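PDB 4FEK: putative diflavin flavoprotein A 5 from Nostoc sp. PCC 7120, which probably mediates electron transfer from NADH to oxygen, reducing it to water, and is represented here by its N-terminal metallo-beta-lactamase-like domain alone. Local coordinates for residues R7-L12 and K19-R24; P13-T18 and T167-T172; F108-P113 and L127-M132; L149-P154 and E213-K218; D196-F201 and A247-A252. One frame throughout, in Å; residues are numbered along the deposited sequence.

Contact 1: residues R7-L12 and K19-R24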
# COMPACT_ATOMS: atom_id res chain seq x y z
N ARG A 7 -8.01 5.90 17.97
CA ARG A 7 -7.80 5.53 16.58
C ARG A 7 -9.06 5.83 15.79
O ARG A 7 -10.17 5.61 16.27
CB ARG A 7 -7.45 4.05 16.47
CG ARG A 7 -6.18 3.69 17.22
CD ARG A 7 -5.75 2.25 17.00
NE ARG A 7 -4.48 2.02 17.67
CZ ARG A 7 -3.92 0.84 17.86
NH1 ARG A 7 -4.52 -0.26 17.43
NH2 ARG A 7 -2.75 0.76 18.49
N ASP A 8 -8.91 6.35 14.58
CA ASP A 8 -10.08 6.62 13.73
C ASP A 8 -9.74 6.35 12.27
O ASP A 8 -8.59 6.01 11.94
CB ASP A 8 -10.58 8.07 13.91
CG ASP A 8 -9.55 9.12 13.46
OD1 ASP A 8 -8.71 8.84 12.58
OD2 ASP A 8 -9.60 10.25 13.99
N VAL A 9 -10.70 6.51 11.38
CA VAL A 9 -10.42 6.37 9.96
C VAL A 9 -10.80 7.65 9.25
O VAL A 9 -11.90 8.18 9.42
CB VAL A 9 -11.16 5.15 9.34
CG1 VAL A 9 -10.88 5.06 7.84
CG2 VAL A 9 -10.74 3.88 10.04
N GLN A 10 -9.88 8.17 8.45
CA GLN A 10 -10.09 9.40 7.72
C GLN A 10 -10.37 9.03 6.26
O GLN A 10 -9.54 8.37 5.61
CB GLN A 10 -8.83 10.25 7.91
CG GLN A 10 -8.81 11.63 7.34
CD GLN A 10 -7.48 12.31 7.65
OE1 GLN A 10 -6.42 11.68 7.60
NE2 GLN A 10 -7.54 13.58 8.00
N VAL A 11 -11.54 9.41 5.74
CA VAL A 11 -11.90 9.07 4.36
C VAL A 11 -11.99 10.33 3.49
O VAL A 11 -12.60 11.31 3.90
CB VAL A 11 -13.24 8.33 4.32
CG1 VAL A 11 -13.54 7.84 2.90
CG2 VAL A 11 -13.23 7.16 5.30
N LEU A 12 -11.39 10.30 2.31
CA LEU A 12 -11.30 11.48 1.44
C LEU A 12 -11.21 11.03 -0.01
O LEU A 12 -10.50 10.07 -0.33
CB LEU A 12 -10.04 12.28 1.80
CG LEU A 12 -9.91 13.81 1.81
CD1 LEU A 12 -8.69 14.26 0.99
CD2 LEU A 12 -11.16 14.59 1.37
N LYS A 19 -10.90 7.02 -3.60
CA LYS A 19 -10.85 7.50 -2.22
C LYS A 19 -9.76 6.79 -1.42
O LYS A 19 -9.44 5.63 -1.71
CB LYS A 19 -12.17 7.21 -1.50
CG LYS A 19 -13.38 7.91 -2.14
CD LYS A 19 -14.65 7.62 -1.34
CE LYS A 19 -15.82 8.48 -1.86
NZ LYS A 19 -17.14 7.95 -1.41
N VAL A 20 -9.24 7.49 -0.41
CA VAL A 20 -8.33 6.88 0.57
C VAL A 20 -9.11 6.72 1.86
O VAL A 20 -9.97 7.55 2.17
CB VAL A 20 -7.01 7.71 0.79
CG1 VAL A 20 -7.30 9.13 1.30
CG2 VAL A 20 -6.07 6.98 1.78
N LEU A 21 -8.84 5.61 2.57
CA LEU A 21 -9.22 5.45 3.96
C LEU A 21 -7.92 5.37 4.75
O LEU A 21 -7.17 4.42 4.57
CB LEU A 21 -10.01 4.14 4.16
CG LEU A 21 -11.47 4.13 3.70
CD1 LEU A 21 -11.55 4.05 2.18
CD2 LEU A 21 -12.25 2.98 4.35
N ARG A 22 -7.64 6.38 5.58
CA ARG A 22 -6.43 6.35 6.41
C ARG A 22 -6.81 5.96 7.82
O ARG A 22 -7.49 6.71 8.52
CB ARG A 22 -5.76 7.73 6.45
CG ARG A 22 -5.56 8.40 5.10
CD ARG A 22 -5.05 9.83 5.35
NE ARG A 22 -3.63 9.84 5.61
CZ ARG A 22 -3.00 10.58 6.53
NH1 ARG A 22 -3.61 11.40 7.35
NH2 ARG A 22 -1.69 10.45 6.61
N ALA A 23 -6.42 4.76 8.22
CA ALA A 23 -6.64 4.31 9.59
C ALA A 23 -5.53 4.93 10.39
O ALA A 23 -4.35 4.71 10.09
CB ALA A 23 -6.55 2.82 9.65
N ARG A 24 -5.88 5.69 11.41
CA ARG A 24 -4.90 6.51 12.12
C ARG A 24 -4.68 6.04 13.54
O ARG A 24 -5.63 5.63 14.23
CB ARG A 24 -5.33 7.99 12.12
CG ARG A 24 -5.51 8.56 10.73
CD ARG A 24 -5.60 10.07 10.76
NE ARG A 24 -6.74 10.53 11.55
CZ ARG A 24 -6.93 11.79 11.91
NH1 ARG A 24 -6.07 12.74 11.56
NH2 ARG A 24 -8.00 12.11 12.64

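Contact 2: residues P13-T18 and T167-T172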
# COMPACT_ATOMS: atom_id res chain seq x y z
N PRO A 13 -11.94 11.71 -0.92
CA PRO A 13 -11.72 11.54 -2.36
C PRO A 13 -10.34 12.06 -2.73
O PRO A 13 -9.94 13.12 -2.25
CB PRO A 13 -12.78 12.46 -2.99
CG PRO A 13 -13.82 12.65 -1.94
CD PRO A 13 -13.10 12.57 -0.61
N ILE A 14 -9.60 11.33 -3.56
CA ILE A 14 -8.27 11.80 -3.94
C ILE A 14 -8.12 11.94 -5.44
O ILE A 14 -7.22 12.62 -5.92
CB ILE A 14 -7.15 10.88 -3.38
CG1 ILE A 14 -7.26 9.48 -3.99
CG2 ILE A 14 -7.24 10.85 -1.87
CD1 ILE A 14 -6.13 8.49 -3.55
N ALA A 15 -9.02 11.31 -6.17
CA ALA A 15 -8.97 11.36 -7.62
C ALA A 15 -10.29 10.87 -8.17
O ALA A 15 -11.16 10.46 -7.42
CB ALA A 15 -7.83 10.48 -8.13
N THR A 16 -10.43 10.91 -9.50
CA THR A 16 -11.63 10.41 -10.15
C THR A 16 -11.91 8.98 -9.73
O THR A 16 -11.08 8.11 -9.92
CB THR A 16 -11.53 10.49 -11.68
OG1 THR A 16 -11.26 11.85 -12.06
CG2 THR A 16 -12.82 10.02 -12.33
N ASN A 17 -13.07 8.77 -9.10
CA ASN A 17 -13.50 7.45 -8.64
C ASN A 17 -12.57 6.84 -7.60
O ASN A 17 -12.61 5.63 -7.36
CB ASN A 17 -13.63 6.48 -9.81
CG ASN A 17 -14.74 6.88 -10.78
OD1 ASN A 17 -15.84 7.27 -10.37
ND2 ASN A 17 -14.45 6.76 -12.06
N THR A 18 -11.77 7.67 -6.96
CA THR A 18 -10.78 7.16 -6.00
C THR A 18 -10.86 7.84 -4.65
O THR A 18 -10.85 9.09 -4.56
CB THR A 18 -9.35 7.31 -6.56
OG1 THR A 18 -9.32 6.84 -7.91
CG2 THR A 18 -8.31 6.51 -5.70
N THR A 167 -5.92 7.86 -13.48
CA THR A 167 -5.64 8.91 -12.51
C THR A 167 -4.14 9.17 -12.36
O THR A 167 -3.73 10.13 -11.70
CB THR A 167 -6.21 8.50 -11.14
OG1 THR A 167 -5.50 7.34 -10.67
CG2 THR A 167 -7.71 8.15 -11.24
N GLN A 168 -3.32 8.31 -12.96
CA GLN A 168 -1.85 8.40 -12.82
C GLN A 168 -1.38 8.32 -11.37
O GLN A 168 -0.38 8.93 -10.97
CB GLN A 168 -1.27 9.62 -13.54
CG GLN A 168 -1.75 9.69 -14.98
CD GLN A 168 -1.03 10.73 -15.82
OE1 GLN A 168 -0.80 11.85 -15.38
NE2 GLN A 168 -0.70 10.36 -17.04
N ILE A 169 -2.11 7.54 -10.59
CA ILE A 169 -1.73 7.29 -9.21
C ILE A 169 -0.97 5.96 -9.16
O ILE A 169 -1.39 4.97 -9.75
CB ILE A 169 -2.96 7.22 -8.27
CG1 ILE A 169 -3.64 8.60 -8.13
CG2 ILE A 169 -2.55 6.73 -6.90
CD1 ILE A 169 -4.93 8.55 -7.26
N LEU A 170 0.15 5.95 -8.46
CA LEU A 170 0.89 4.72 -8.23
C LEU A 170 0.70 4.31 -6.78
O LEU A 170 1.03 5.08 -5.86
CB LEU A 170 2.37 4.96 -8.55
CG LEU A 170 3.25 3.74 -8.36
CD1 LEU A 170 2.85 2.69 -9.38
CD2 LEU A 170 4.74 4.13 -8.53
N TYR A 171 0.19 3.10 -6.57
CA TYR A 171 -0.06 2.55 -5.23
C TYR A 171 1.21 1.79 -4.85
O TYR A 171 1.54 0.78 -5.48
CB TYR A 171 -1.29 1.63 -5.26
CG TYR A 171 -2.55 2.44 -5.65
CD1 TYR A 171 -3.33 3.05 -4.66
CD2 TYR A 171 -2.90 2.64 -6.98
CE1 TYR A 171 -4.45 3.81 -5.00
CE2 TYR A 171 -4.02 3.43 -7.34
CZ TYR A 171 -4.78 4.00 -6.33
OH TYR A 171 -5.88 4.77 -6.66
N THR A 172 1.93 2.29 -3.85
CA THR A 172 3.31 1.85 -3.62
C THR A 172 3.46 1.09 -2.31
O THR A 172 4.57 0.61 -2.01
CB THR A 172 4.31 3.03 -3.61
OG1 THR A 172 4.02 3.91 -2.50
CG2 THR A 172 4.26 3.81 -4.91
O HOH W 1 -6.96 5.53 -8.99

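Contact 3: residues F108-P113 and L127-M132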
# COMPACT_ATOMS: atom_id res chain seq x y z
N PHE A 108 -8.83 -12.00 -4.86
CA PHE A 108 -7.56 -11.47 -4.41
C PHE A 108 -6.62 -11.30 -5.59
O PHE A 108 -6.50 -12.19 -6.45
CB PHE A 108 -6.95 -12.41 -3.36
CG PHE A 108 -7.67 -12.37 -2.06
CD1 PHE A 108 -8.63 -13.33 -1.74
CD2 PHE A 108 -7.44 -11.34 -1.16
CE1 PHE A 108 -9.31 -13.27 -0.55
CE2 PHE A 108 -8.12 -11.27 0.03
CZ PHE A 108 -9.06 -12.25 0.35
N VAL A 109 -5.97 -10.14 -5.65
CA VAL A 109 -5.04 -9.81 -6.72
C VAL A 109 -3.70 -9.55 -6.03
O VAL A 109 -3.59 -8.71 -5.14
CB VAL A 109 -5.49 -8.56 -7.51
CG1 VAL A 109 -4.47 -8.22 -8.62
CG2 VAL A 109 -6.88 -8.79 -8.12
N CYS A 110 -2.70 -10.32 -6.39
CA CYS A 110 -1.43 -10.23 -5.69
C CYS A 110 -0.31 -10.60 -6.63
O CYS A 110 -0.54 -11.10 -7.73
CB CYS A 110 -1.40 -11.17 -4.48
SG CYS A 110 -1.71 -12.93 -4.88
N SER A 111 0.91 -10.34 -6.19
CA SER A 111 2.06 -10.85 -6.90
C SER A 111 2.12 -12.35 -6.60
O SER A 111 1.75 -12.81 -5.51
CB SER A 111 3.35 -10.14 -6.46
OG SER A 111 4.46 -10.67 -7.18
N LEU A 112 2.58 -13.09 -7.60
CA LEU A 112 2.67 -14.55 -7.56
C LEU A 112 3.19 -15.17 -6.24
O LEU A 112 2.59 -16.12 -5.74
CB LEU A 112 3.49 -15.03 -8.77
CG LEU A 112 3.33 -16.44 -9.32
CD1 LEU A 112 4.24 -17.39 -8.58
CD2 LEU A 112 1.90 -16.91 -9.22
N PRO A 113 4.28 -14.64 -5.66
CA PRO A 113 4.74 -15.26 -4.41
C PRO A 113 3.76 -15.17 -3.24
O PRO A 113 3.96 -15.92 -2.28
CB PRO A 113 6.02 -14.50 -4.08
CG PRO A 113 6.50 -14.00 -5.39
CD PRO A 113 5.28 -13.68 -6.18
N LEU A 127 -10.24 -20.12 -2.32
CA LEU A 127 -10.02 -18.70 -2.60
C LEU A 127 -10.00 -18.43 -4.09
O LEU A 127 -9.51 -19.23 -4.89
CB LEU A 127 -8.70 -18.25 -1.97
CG LEU A 127 -8.73 -17.37 -0.72
CD1 LEU A 127 -9.84 -17.75 0.25
CD2 LEU A 127 -7.36 -17.38 -0.03
N ASN A 128 -10.57 -17.29 -4.47
CA ASN A 128 -10.39 -16.76 -5.82
C ASN A 128 -9.15 -15.86 -5.80
O ASN A 128 -9.13 -14.84 -5.10
CB ASN A 128 -11.61 -15.96 -6.22
CG ASN A 128 -12.90 -16.75 -6.05
OD1 ASN A 128 -12.94 -17.95 -6.32
ND2 ASN A 128 -13.96 -16.08 -5.59
N ILE A 129 -8.10 -16.24 -6.52
CA ILE A 129 -6.88 -15.44 -6.57
C ILE A 129 -6.45 -15.14 -8.01
O ILE A 129 -6.42 -16.03 -8.86
CB ILE A 129 -5.72 -16.12 -5.81
CG1 ILE A 129 -6.14 -16.46 -4.39
CG2 ILE A 129 -4.47 -15.24 -5.80
CD1 ILE A 129 -5.13 -17.22 -3.65
N LEU A 130 -6.12 -13.88 -8.26
CA LEU A 130 -5.62 -13.46 -9.56
C LEU A 130 -4.16 -13.01 -9.42
O LEU A 130 -3.87 -11.86 -9.05
CB LEU A 130 -6.48 -12.32 -10.08
CG LEU A 130 -6.18 -11.75 -11.46
CD1 LEU A 130 -5.90 -12.86 -12.46
CD2 LEU A 130 -7.36 -10.90 -11.90
N PRO A 131 -3.21 -13.91 -9.66
CA PRO A 131 -1.82 -13.44 -9.53
C PRO A 131 -1.40 -12.53 -10.70
O PRO A 131 -1.83 -12.74 -11.83
CB PRO A 131 -1.01 -14.73 -9.47
CG PRO A 131 -1.89 -15.78 -10.07
CD PRO A 131 -3.31 -15.38 -9.83
N MSE A 132 -0.61 -11.51 -10.42
CA MSE A 132 -0.20 -10.59 -11.47
C MSE A 132 1.32 -10.68 -11.67
O MSE A 132 2.10 -10.44 -10.76
CB MSE A 132 -0.64 -9.15 -11.18
CG MSE A 132 -2.15 -8.95 -11.11
SE MSE A 132 -3.11 -9.27 -12.79
CE MSE A 132 -4.81 -8.43 -12.35
O HOH W 2 3.88 -11.69 -9.68

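Contact 4: residues L149-P154 and E213-K218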
# COMPACT_ATOMS: atom_id res chain seq x y z
N LEU A 149 3.27 -3.85 -11.36
CA LEU A 149 4.72 -3.88 -11.39
C LEU A 149 5.23 -4.62 -10.16
O LEU A 149 5.39 -4.04 -9.09
CB LEU A 149 5.30 -2.46 -11.44
CG LEU A 149 4.91 -1.53 -12.60
CD1 LEU A 149 3.52 -0.89 -12.42
CD2 LEU A 149 5.95 -0.45 -12.78
N PRO A 150 5.49 -5.93 -10.32
CA PRO A 150 6.01 -6.68 -9.18
C PRO A 150 7.39 -6.13 -8.85
O PRO A 150 8.21 -5.92 -9.76
CB PRO A 150 6.11 -8.12 -9.72
CG PRO A 150 5.14 -8.15 -10.87
CD PRO A 150 5.27 -6.79 -11.49
N ILE A 151 7.61 -5.89 -7.57
CA ILE A 151 8.92 -5.46 -7.09
C ILE A 151 9.40 -6.42 -6.01
O ILE A 151 9.55 -6.05 -4.84
CB ILE A 151 8.92 -3.98 -6.62
CG1 ILE A 151 7.76 -3.72 -5.65
CG2 ILE A 151 8.82 -3.03 -7.84
CD1 ILE A 151 7.94 -2.43 -4.85
N PRO A 152 9.66 -7.69 -6.40
CA PRO A 152 10.04 -8.69 -5.39
C PRO A 152 11.39 -8.33 -4.73
O PRO A 152 12.34 -7.93 -5.41
CB PRO A 152 10.19 -9.97 -6.23
CG PRO A 152 10.55 -9.49 -7.61
CD PRO A 152 9.74 -8.22 -7.77
N SER A 153 11.45 -8.49 -3.41
CA SER A 153 12.67 -8.29 -2.64
C SER A 153 12.72 -9.34 -1.53
O SER A 153 11.69 -9.93 -1.17
CB SER A 153 12.69 -6.87 -2.05
OG SER A 153 11.66 -6.70 -1.09
N PRO A 154 13.92 -9.58 -0.97
CA PRO A 154 14.04 -10.58 0.09
C PRO A 154 13.07 -10.33 1.25
O PRO A 154 12.45 -11.27 1.75
CB PRO A 154 15.50 -10.42 0.54
CG PRO A 154 16.20 -9.95 -0.71
CD PRO A 154 15.23 -9.02 -1.37
N GLU A 213 16.65 0.47 -5.65
CA GLU A 213 17.10 1.00 -6.93
C GLU A 213 16.39 0.33 -8.09
O GLU A 213 16.01 1.00 -9.05
CB GLU A 213 18.63 0.85 -7.11
CG GLU A 213 19.46 1.66 -6.11
CD GLU A 213 20.97 1.63 -6.40
OE1 GLU A 213 21.49 0.61 -6.93
OE2 GLU A 213 21.63 2.65 -6.09
N ALA A 214 16.24 -1.00 -8.01
CA ALA A 214 15.55 -1.75 -9.06
C ALA A 214 14.08 -1.31 -9.18
O ALA A 214 13.55 -1.16 -10.28
CB ALA A 214 15.63 -3.28 -8.78
N ALA A 215 13.45 -1.09 -8.02
CA ALA A 215 12.07 -0.60 -8.00
C ALA A 215 11.95 0.79 -8.64
O ALA A 215 11.05 1.05 -9.45
CB ALA A 215 11.53 -0.58 -6.56
N LEU A 216 12.86 1.69 -8.29
CA LEU A 216 12.88 3.03 -8.87
C LEU A 216 13.03 2.97 -10.38
O LEU A 216 12.36 3.70 -11.11
CB LEU A 216 13.99 3.88 -8.23
CG LEU A 216 13.85 4.16 -6.72
CD1 LEU A 216 15.04 4.99 -6.21
CD2 LEU A 216 12.53 4.86 -6.40
N GLU A 217 13.91 2.09 -10.86
CA GLU A 217 14.08 1.94 -12.31
C GLU A 217 12.77 1.47 -12.97
O GLU A 217 12.40 1.98 -14.03
CB GLU A 217 15.21 0.96 -12.63
CG GLU A 217 15.96 1.25 -13.93
CD GLU A 217 15.13 0.97 -15.18
OE1 GLU A 217 14.40 -0.05 -15.19
OE2 GLU A 217 15.21 1.75 -16.15
N LYS A 218 12.10 0.50 -12.35
CA LYS A 218 10.81 -0.01 -12.86
C LYS A 218 9.74 1.06 -13.00
O LYS A 218 9.02 1.11 -14.01
CB LYS A 218 10.27 -1.16 -11.98
CG LYS A 218 10.85 -2.53 -12.30
CD LYS A 218 10.64 -3.50 -11.15
CE LYS A 218 11.53 -4.74 -11.26
NZ LYS A 218 11.78 -5.39 -9.94

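Contact 5: residues D196-F201 and A247-A252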
# COMPACT_ATOMS: atom_id res chain seq x y z
N ASP A 196 10.82 12.39 8.87
CA ASP A 196 10.09 11.15 9.05
C ASP A 196 10.26 10.23 7.83
O ASP A 196 10.42 9.02 7.99
CB ASP A 196 8.62 11.44 9.39
CG ASP A 196 8.47 12.21 10.70
OD1 ASP A 196 8.35 13.45 10.67
OD2 ASP A 196 8.55 11.57 11.77
N GLN A 197 10.24 10.79 6.63
CA GLN A 197 10.44 9.98 5.42
C GLN A 197 11.86 9.39 5.38
O GLN A 197 12.06 8.25 4.97
CB GLN A 197 10.21 10.81 4.17
CG GLN A 197 8.73 11.17 3.90
CD GLN A 197 8.60 12.31 2.90
OE1 GLN A 197 9.50 13.15 2.79
NE2 GLN A 197 7.51 12.32 2.14
N ARG A 198 12.84 10.18 5.82
CA ARG A 198 14.21 9.69 5.86
C ARG A 198 14.40 8.58 6.89
O ARG A 198 15.07 7.56 6.63
CB ARG A 198 15.16 10.85 6.16
CG ARG A 198 16.63 10.51 6.01
CD ARG A 198 17.46 11.79 6.25
NE ARG A 198 18.78 11.72 5.62
CZ ARG A 198 19.32 12.68 4.87
NH1 ARG A 198 18.64 13.80 4.64
NH2 ARG A 198 20.52 12.53 4.35
N TYR A 199 13.82 8.77 8.07
CA TYR A 199 13.90 7.77 9.13
C TYR A 199 13.24 6.47 8.67
O TYR A 199 13.72 5.37 8.95
CB TYR A 199 13.24 8.31 10.41
CG TYR A 199 13.38 7.35 11.57
CD1 TYR A 199 14.63 7.10 12.13
CD2 TYR A 199 12.27 6.68 12.10
CE1 TYR A 199 14.78 6.22 13.19
CE2 TYR A 199 12.40 5.80 13.16
CZ TYR A 199 13.66 5.57 13.70
OH TYR A 199 13.83 4.69 14.75
N TYR A 200 12.12 6.61 7.96
CA TYR A 200 11.39 5.47 7.43
C TYR A 200 12.27 4.70 6.45
O TYR A 200 12.36 3.47 6.53
CB TYR A 200 10.10 5.97 6.76
CG TYR A 200 9.18 4.89 6.23
CD1 TYR A 200 9.41 4.34 4.97
CD2 TYR A 200 8.05 4.48 6.95
CE1 TYR A 200 8.57 3.41 4.43
CE2 TYR A 200 7.16 3.51 6.39
CZ TYR A 200 7.44 2.99 5.14
OH TYR A 200 6.63 2.04 4.58
N PHE A 201 12.92 5.41 5.53
CA PHE A 201 13.85 4.79 4.59
C PHE A 201 14.95 4.01 5.35
O PHE A 201 15.20 2.84 5.06
CB PHE A 201 14.51 5.83 3.71
CG PHE A 201 15.48 5.25 2.70
CD1 PHE A 201 16.82 5.01 3.06
CD2 PHE A 201 15.07 4.95 1.41
CE1 PHE A 201 17.70 4.46 2.15
CE2 PHE A 201 15.94 4.41 0.49
CZ PHE A 201 17.26 4.17 0.85
N ALA A 247 16.74 7.61 -4.40
CA ALA A 247 17.87 7.29 -5.26
C ALA A 247 19.19 7.66 -4.58
O ALA A 247 20.13 6.84 -4.54
CB ALA A 247 17.73 8.00 -6.60
N ASP A 248 19.28 8.87 -4.04
CA ASP A 248 20.53 9.29 -3.39
C ASP A 248 20.83 8.47 -2.13
O ASP A 248 21.95 8.01 -1.94
CB ASP A 248 20.51 10.78 -3.03
CG ASP A 248 20.37 11.68 -4.25
OD1 ASP A 248 20.69 11.22 -5.38
OD2 ASP A 248 19.93 12.84 -4.08
N TRP A 249 19.82 8.30 -1.28
CA TRP A 249 19.95 7.50 -0.07
C TRP A 249 20.35 6.05 -0.40
O TRP A 249 21.16 5.46 0.30
CB TRP A 249 18.65 7.52 0.75
CG TRP A 249 18.25 8.89 1.27
CD1 TRP A 249 19.07 9.96 1.50
CD2 TRP A 249 16.93 9.31 1.60
NE1 TRP A 249 18.33 11.02 1.97
CE2 TRP A 249 17.01 10.64 2.04
CE3 TRP A 249 15.67 8.68 1.59
CZ2 TRP A 249 15.89 11.37 2.46
CZ3 TRP A 249 14.56 9.40 2.00
CH2 TRP A 249 14.67 10.73 2.43
N SER A 250 19.78 5.49 -1.47
CA SER A 250 20.13 4.12 -1.86
C SER A 250 21.58 3.97 -2.31
O SER A 250 22.25 3.02 -1.91
CB SER A 250 19.20 3.61 -2.96
OG SER A 250 17.88 3.46 -2.45
N LYS A 251 22.08 4.87 -3.14
CA LYS A 251 23.46 4.73 -3.57
C LYS A 251 24.43 4.91 -2.40
O LYS A 251 25.43 4.21 -2.32
CB LYS A 251 23.82 5.58 -4.80
CG LYS A 251 23.70 7.08 -4.67
CD LYS A 251 24.39 7.75 -5.86
CE LYS A 251 24.07 9.23 -5.98
NZ LYS A 251 22.62 9.44 -6.29
N ALA A 252 24.10 5.81 -1.47
CA ALA A 252 24.89 5.98 -0.24
C ALA A 252 24.98 4.71 0.61
O ALA A 252 26.05 4.35 1.11
CB ALA A 252 24.33 7.10 0.59

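Contact 1: residues R7-L12 and K19-R24
The antiparallel beta hairpin of strands 8-15 and 18-25 lies at one edge of the seven-stranded sheet, 8-15 outermost. Its segments 8-12 and 19-24 run at 161°, with hydrogen bonds Gln10 N to Arg22 O and Arg22 N to Gln10 O both 2.8 Å. On the face of Asp8, Gln10 and Leu12, Arg24 bends at chi3 (-62°) and grips the Asp8 carboxylate side-on. Arg24 NE donates to Asp8 OD1 and Arg24 NH2 to Asp8 OD2, both at 2.8 Å, each on a syn lone pair, the planes 13° apart. Gln10, extended beyond CG, lies alongside Arg22, whose NH1 donates to Gln10 OE1 at 2.8 Å, in the carbonyl plane. The Gln10 amide lies over one Arg24 guanidinium face, offset toward its rim. On the other sheet face, Val11 CG2 packs on Leu21 CG at 3.9 Å. Asp183 pairs with Arg24 NH1 and accepts Gln10 NE2 on its backbone O. Shared between two carboxylates, the Arg24 charge is probably well neutralised, and its guanidinium fixed in rotation.

Contact 2: residues P13-T18 and T167-T172
Ile169 leaves its strand with CG1 anti to the carbonyl carbon (chi1 -69°) and CD1 extended beyond it (chi2 177°). CB splits two ways: Ile169 CG2 lies over one face of the Tyr171 ring, offset toward its rim and 3.5 Å above its plane, while CG1 carries CD1 to the hairpin end. There Ile169 CD1 meets Ala15 CB at 3.6 Å and Ile14 CD1 at 3.9 Å, the two isoleucines crossing obliquely. Ala15 CB is shared, for Thr167 CG2 also touches it, at 3.9 Å. Thr167 and Thr18 reach toward each other tip to tip, but their hydroxyls are joined through a water: it donates to Thr18 OG1 at 2.9 Å and is hydrogen-bonded to Thr167 OG1 and to Tyr171 OH, the latter at 2.7 Å in the plane of the ring. One water thus ties together three hydroxyls. Thr18 OG1 donates to Thr16 O at 3.0 Å, from well above that carbonyl plane, so the turn itself helps to set the hydroxyl. Tyr171 is further placed by an edge-to-face contact with Tyr46. A classic bulge sets Ile14 and Ala15 against the single residue Thr18, and Ala15 to Thr18 form a type II turn. Bulge and turn close the hairpin over strand 169-173 of the second sheet, a packing of sheet against sheet characteristic of the alpha-beta/beta-alpha sandwich of metallo-beta-lactamase folds.

Contact 3: residues F108-P113 and L127-M132
Four backbone hydrogen bonds join residues 108-110 to 128-132 in parallel register, the short strand axes 29° apart. Phe108 N donates to Asn128 O, and Leu130 N meets Phe108 O at 2.5 Å, nearly along the C=O axis. Cys110 N donates to Leu130 O at the longer 3.3 Å, from above that carbonyl plane, before Met132 N closes on Cys110 O at 2.7 Å. Val109 and Leu130 share one face, Val109 CG2 lying beside Leu130 CB. With CG1 anti to the backbone N (chi1 179°), Val109 sets CG1 against Met132 CG at a tight 3.5 Å; Met132, a selenomethionine, leans in from the strand end, and its bend at chi2 (-65°) also brings CE to that methyl. Phe108, Cys110, Ile129 and Pro131 occupy the other face, where Cys110 SG touches Ile129 CG2 at 3.7 Å and the Phe108 ring crosses Leu127 obliquely. Beyond the strand, Leu112 CD2 rests on Pro131 CB at 3.6 Å. A water donates to Ser111 OG and Met132 O and accepts from Leu112 N. Farther out, Leu118 of helix 112-121, the crossover of this beta-alpha-beta unit, packs on Phe108, Leu127 and Ile129, whereas Phe148 of strand 145-150 packs on Val109 and Met132. Backbone bonding therefore fixes the register, apolar side chains pack on both faces, and the water links polar groups where strand 108-111 gives way to helix 112-121.

Contact 4: residues L149-P154 and E213-K218
With chi1 at -83° Lys218 turns CG anti to the carbonyl carbon, and from there the chain runs extended past Ile151 to Pro150 O. Lys218 CD consequently rests against Ile151 CG2 at 3.8 Å, the two side chains crossing obliquely. Ile151 has chi1 at 50°, which puts CG1 in the crowded position between N and carbonyl carbon and sets CG2 against the helix; that same Ile151 methyl meets Ala215 CB at 3.9 Å. In the metallo-beta-lactamase-like sandwich, helix 209-219 packs here at the end of strand 145-150 of the five-stranded sheet and on the residues that follow it. Leu149 CD2 approaches the backbone Lys218 O at 3.7 Å. The ammonium Lys218 NZ passes Pro150 O at 3.6 Å and stands 4.1 Å from Pro152 CD, its chain crossing that ring at about a right angle. A PEG molecule, probably from the crystallisation liquor, lies about 3 Å from the Lys218 side chain and is hydrogen-bonded to Pro152 O.

Contact 5: residues D196-F201 and A247-A252
One face of the Trp249 indole carries the Arg198 side chain: Arg198 CG sits over the face of the six-membered ring, 4.1 Å from the Trp249 centroid, a CH-pi contact. The Arg198 guanidinium in turn has Trp249 NE1 over the centre of one face, 3.5 Å above its plane; the two planes are 46° apart, so they are not stacked flat. The Phe201 ring has Trp249 CB over one face, 3.8 Å from its centroid in a second CH-pi contact, and Ser250 OG at its edge, in plane, 3.4 Å from Phe201 CZ. That hydroxyl is hydrogen-bonded to Tyr246 O. Phe201 and Trp249 themselves meet obliquely, planes 58° apart, with Trp249 CE3 against Phe201 CG at 3.6 Å. Torsions explain the fit: Phe201 has CG anti to the backbone N, which lays the ring's face against Trp249 CB. Arg198 shares that first torsion and stays extended to NE, sliding its methylenes along the indole. Trp249, with CG anti to the carbonyl carbon, lays its ring across the first helix, Phe201 meeting it beside CE3 on the same side as Arg198. Tyr246 completes the cluster, meeting Phe201 edge-to-face. The axes of segments 196-201 and 247-252 run at 36° and come no nearer than 11.5 Å, a wide separation bridged by these large side chains. Helix 194-205 is thus packed on the C-terminal helix 239-258, outside the sheets of the metallo-beta-lactamase-like sandwich.

Overall arrangement
Contacts 1 and 2 share strand 8-15 and touch directly, Val20 CG1 lying 3.6 Å from Ile14 CG2; contact 2 carries that hairpin across to the second sheet. Contact 3 closes the opposite edge of the seven-stranded sheet, its centre about 25 Å from that of contact 1. From there Met132 O meets Pro150 CG of contact 4 at 3.8 Å. Contact 4 in turn abuts contact 5, with Leu216 CD1 at 3.6 Å from Ala247 N, so helix 209-219 packs against helix 239-258. Contacts 3 and 5 stand on opposite sides of the chain's centre, about 30 Å apart between centres. Contacts 2 and 4 both reach the five-stranded sheet, their nearest atoms about 5 Å apart.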